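Local coordinates for protein F420-dependent methylenetetrahydromethanopterin dehydrogenase (Methanopyrus kandleri, PDB 3IQE) that catalyses the reversible reduction of methenyl-tetrahydromethanopterin to methylene-tetrahydromethanopterin with reduced coenzyme F420, a step of methanogenesis from carbon dioxide, at residues 94-99 against 112-117. Numbering follows the deposited sequence.
Sequences AVIIGD and QGLGYI. With F42 (coenzyme f420), chain H.
Ile97 and Ile117 run alongside each other on one face of the sheet. The CB of Ile97 branches into CG2, which rests near the backbone O of Ile117, and CG1, which carries the chain across to the neighbouring strand. With CG1 anti to the carbonyl carbon (chi1 -58°) and chi2 at -94°, the terminal CD1 of Ile97 settles 3.8 Å from CD1 of Ile117, with CB and CG1 of that residue almost as near. Phe161 of helix 153-169 touches both isoleucines.

Beneath them, four backbone hydrogen bonds join the strands in parallel register. Ala94 O receives Gly115 N at 3.0 Å, in the carbonyl plane and nearly straight at the hydrogen (173°). Gly115 O receives Ile96 N from well above its carbonyl plane, whereas Ile96 O takes Ile117 N with a slight tilt, and Ile117 O accepts Gly98 N at 2.9 Å. These are adjacent strands of the six-stranded parallel sheet, connected through helix 106-111 as a beta-alpha-beta unit. Gly115 pairs with Val95, whose CA makes a CA-H...O contact to Gly115 O.

On the other face, CG1 of Ile96 meets CD1 of Leu114 at 4.1 Å, with Arg84 and Met109 nearby. Tyr116 touches Ile96 O through CB at 3.5 Å, but its ring extends toward helix 106-111, and its hydroxyl is hydrogen-bonded to Glu110 OE2. Gly113, with positive phi, follows that helix and completes a Schellman motif at its C-terminal end; a water links Gly113 O to Ala94 N. Past Gly98, Asp99 reaches coenzyme F420, its OD1 close to O8M, while OD2 is hydrogen-bonded to Asn74 N.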
ATOM      1  N   ALA A  94      14.552  40.741 -14.025  1.00 20.77           N
ATOM      2  CA  ALA A  94      13.531  39.712 -14.317  1.00 20.33           C
ATOM      3  C   ALA A  94      14.086  38.287 -14.332  1.00 20.26           C
ATOM      4  O   ALA A  94      15.186  38.025 -14.820  1.00 20.52           O
ATOM      5  CB  ALA A  94      12.851  40.028 -15.653  1.00 20.61           C
ATOM      6  N   VAL A  95      13.286  37.359 -13.825  1.00 18.91           N
ATOM      7  CA  VAL A  95      13.699  35.981 -13.678  1.00 18.75           C
ATOM      8  C   VAL A  95      12.702  35.124 -14.426  1.00 18.41           C
ATOM      9  O   VAL A  95      11.499  35.350 -14.355  1.00 19.68           O
ATOM     10  CB  VAL A  95      13.698  35.589 -12.216  1.00 18.63           C
ATOM     11  CG1 VAL A  95      13.922  34.100 -12.069  1.00 19.25           C
ATOM     12  CG2 VAL A  95      14.741  36.372 -11.442  1.00 17.13           C
ATOM     13  N   ILE A  96      13.196  34.122 -15.125  1.00 18.69           N
ATOM     14  CA  ILE A  96      12.345  33.270 -15.917  1.00 18.63           C
ATOM     15  C   ILE A  96      12.342  31.901 -15.269  1.00 19.02           C
ATOM     16  O   ILE A  96      13.386  31.326 -15.047  1.00 19.97           O
ATOM     17  CB  ILE A  96      12.892  33.071 -17.309  1.00 18.29           C
ATOM     18  CG1 ILE A  96      13.089  34.434 -17.995  1.00 17.95           C
ATOM     19  CG2 ILE A  96      11.961  32.164 -18.092  1.00 18.14           C
ATOM     20  CD1 ILE A  96      11.835  35.184 -18.221  1.00 18.37           C
ATOM     21  N   ILE A  97      11.157  31.398 -14.989  1.00 20.17           N
ATOM     22  CA  ILE A  97      10.966  30.038 -14.491  1.00 20.82           C
ATOM     23  C   ILE A  97      10.442  29.209 -15.641  1.00 21.35           C
ATOM     24  O   ILE A  97       9.442  29.562 -16.257  1.00 21.57           O
ATOM     25  CB  ILE A  97       9.890  30.022 -13.411  1.00 21.58           C
ATOM     26  CG1 ILE A  97      10.269  30.961 -12.280  1.00 23.58           C
ATOM     27  CG2 ILE A  97       9.668  28.634 -12.883  1.00 21.22           C
ATOM     28  CD1 ILE A  97      10.971  30.317 -11.168  1.00 25.70           C
ATOM     29  N   GLY A  98      11.092  28.091 -15.921  1.00 20.66           N
ATOM     30  CA  GLY A  98      10.736  27.305 -17.085  1.00 21.59           C
ATOM     31  C   GLY A  98      11.034  25.856 -16.791  1.00 22.11           C
ATOM     32  O   GLY A  98      11.399  25.523 -15.668  1.00 22.65           O
ATOM     33  N   ASP A  99      10.833  25.007 -17.798  1.00 22.11           N
ATOM     34  CA  ASP A  99      11.099  23.578 -17.709  1.00 21.97           C
ATOM     35  C   ASP A  99      12.292  23.188 -18.603  1.00 21.96           C
ATOM     36  O   ASP A  99      13.088  24.049 -18.995  1.00 21.63           O
ATOM     37  CB  ASP A  99       9.836  22.755 -18.020  1.00 22.31           C
ATOM     38  CG  ASP A  99       9.254  23.036 -19.400  1.00 25.19           C
ATOM     39  OD1 ASP A  99       8.720  22.076 -20.022  1.00 29.94           O
ATOM     40  OD2 ASP A  99       9.358  24.171 -19.889  1.00 24.03           O
ATOM     41  N   GLN A 112      20.720  38.134 -22.565  1.00 24.43           N
ATOM     42  CA  GLN A 112      19.646  39.104 -22.346  1.00 23.46           C
ATOM     43  C   GLN A 112      19.669  39.652 -20.927  1.00 22.74           C
ATOM     44  O   GLN A 112      18.890  40.520 -20.599  1.00 22.26           O
ATOM     45  CB  GLN A 112      18.274  38.466 -22.608  1.00 23.51           C
ATOM     46  CG  GLN A 112      18.146  37.777 -23.959  1.00 22.39           C
ATOM     47  CD  GLN A 112      16.806  37.112 -24.167  1.00 22.05           C
ATOM     48  OE1 GLN A 112      16.526  36.055 -23.604  1.00 20.83           O
ATOM     49  NE2 GLN A 112      15.987  37.701 -25.007  1.00 20.30           N
ATOM     50  N   GLY A 113      20.526  39.103 -20.070  1.00 22.70           N
ATOM     51  CA  GLY A 113      20.651  39.599 -18.698  1.00 22.55           C
ATOM     52  C   GLY A 113      19.500  39.198 -17.785  1.00 22.36           C
ATOM     53  O   GLY A 113      19.236  39.851 -16.760  1.00 22.66           O
ATOM     54  N   LEU A 114      18.806  38.132 -18.169  1.00 21.62           N
ATOM     55  CA  LEU A 114      17.740  37.553 -17.348  1.00 21.40           C
ATOM     56  C   LEU A 114      18.273  36.482 -16.417  1.00 21.01           C
ATOM     57  O   LEU A 114      19.276  35.840 -16.701  1.00 21.89           O
ATOM     58  CB  LEU A 114      16.684  36.897 -18.229  1.00 21.06           C
ATOM     59  CG  LEU A 114      16.027  37.756 -19.300  1.00 20.87           C
ATOM     60  CD1 LEU A 114      15.395  36.870 -20.376  1.00 20.11           C
ATOM     61  CD2 LEU A 114      15.021  38.701 -18.696  1.00 20.26           C
ATOM     62  N   GLY A 115      17.578  36.268 -15.308  1.00 20.59           N
ATOM     63  CA  GLY A 115      17.901  35.176 -14.423  1.00 20.27           C
ATOM     64  C   GLY A 115      17.007  34.016 -14.806  1.00 19.70           C
ATOM     65  O   GLY A 115      16.074  34.172 -15.573  1.00 20.21           O
ATOM     66  N   TYR A 116      17.264  32.841 -14.288  1.00 20.05           N
ATOM     67  CA  TYR A 116      16.382  31.757 -14.636  1.00 19.25           C
ATOM     68  C   TYR A 116      16.446  30.670 -13.615  1.00 19.23           C
ATOM     69  O   TYR A 116      17.441  30.532 -12.896  1.00 18.79           O
ATOM     70  CB  TYR A 116      16.717  31.191 -16.026  1.00 19.54           C
ATOM     71  CG  TYR A 116      18.159  30.776 -16.210  1.00 19.28           C
ATOM     72  CD1 TYR A 116      19.074  31.621 -16.794  1.00 19.91           C
ATOM     73  CD2 TYR A 116      18.600  29.525 -15.796  1.00 21.36           C
ATOM     74  CE1 TYR A 116      20.378  31.248 -16.966  1.00 18.90           C
ATOM     75  CE2 TYR A 116      19.887  29.147 -15.958  1.00 19.95           C
ATOM     76  CZ  TYR A 116      20.776  30.004 -16.551  1.00 20.94           C
ATOM     77  OH  TYR A 116      22.079  29.629 -16.728  1.00 19.32           O
ATOM     78  N   ILE A 117      15.353  29.921 -13.564  1.00 19.10           N
ATOM     79  CA  ILE A 117      15.288  28.669 -12.838  1.00 19.17           C
ATOM     80  C   ILE A 117      14.602  27.687 -13.783  1.00 19.43           C
ATOM     81  O   ILE A 117      13.430  27.854 -14.161  1.00 18.59           O
ATOM     82  CB  ILE A 117      14.516  28.796 -11.533  1.00 19.74           C
ATOM     83  CG1 ILE A 117      15.073  29.967 -10.719  1.00 19.99           C
ATOM     84  CG2 ILE A 117      14.574  27.491 -10.736  1.00 20.05           C
ATOM     85  CD1 ILE A 117      14.339  30.153  -9.384  1.00 22.50           C
TER
HETATM   86  N1  F42 H 285       1.277  24.812 -24.124  0.60 31.22           N
HETATM   87  C2  F42 H 285       0.383  25.773 -23.815  0.60 32.89           C
HETATM   88  O2  F42 H 285      -0.241  26.338 -24.734  0.60 32.42           O
HETATM   89  N3  F42 H 285      -0.101  25.860 -22.553  0.60 31.91           N
HETATM   90  C4  F42 H 285       0.461  25.142 -21.545  0.60 31.54           C
HETATM   91  O4  F42 H 285       0.204  25.453 -20.362  0.60 30.76           O
HETATM   92  C4A F42 H 285       1.474  24.236 -21.847  0.60 31.66           C
HETATM   93  C5  F42 H 285       1.979  23.310 -20.944  0.60 31.29           C
HETATM   94  C5A F42 H 285       3.312  22.941 -21.129  0.60 30.93           C
HETATM   95  C6  F42 H 285       4.091  22.444 -20.090  0.60 30.46           C
HETATM   96  C7  F42 H 285       5.417  22.103 -20.314  0.60 29.02           C
HETATM   97  C8  F42 H 285       5.969  22.255 -21.582  0.60 31.34           C
HETATM   98  O8M F42 H 285       7.268  21.940 -21.800  0.60 30.61           O
HETATM   99  C9  F42 H 285       5.195  22.752 -22.622  0.60 30.67           C
HETATM  100  C9A F42 H 285       3.874  23.096 -22.390  0.60 30.87           C
HETATM  101  N10 F42 H 285       3.126  23.566 -23.381  0.60 32.98           N
HETATM  102  C10 F42 H 285       2.005  24.253 -23.125  0.60 32.18           C
HETATM  103  C1' F42 H 285       3.430  23.148 -24.750  0.60 35.65           C
HETATM  104  C2' F42 H 285       4.287  24.239 -25.372  0.60 37.25           C
HETATM  105  O2' F42 H 285       3.544  25.464 -25.362  0.60 36.76           O
HETATM  106  C3' F42 H 285       4.693  23.879 -26.790  0.60 37.59           C
HETATM  107  O3' F42 H 285       3.552  23.564 -27.587  0.60 37.95           O
HETATM  108  C4' F42 H 285       5.594  22.666 -26.823  0.60 39.53           C
HETATM  109  O4' F42 H 285       6.767  22.909 -26.047  0.60 37.94           O
HETATM  110  C5' F42 H 285       5.995  22.371 -28.264  0.60 41.60           C
HETATM  111  O5' F42 H 285       7.329  21.887 -28.242  0.60 45.64           O
HETATM  112  P   F42 H 285       8.474  22.440 -29.227  0.60 49.00           P
HETATM  113  O1P F42 H 285       8.143  23.906 -29.429  0.60 49.62           O
HETATM  114  O2P F42 H 285       9.769  22.156 -28.504  0.60 47.81           O
HETATM  115  O3P F42 H 285       8.284  21.610 -30.479  0.60 48.21           O
HETATM  116  O   HOH W   1      16.863  41.003 -15.744  1.00 25.18           O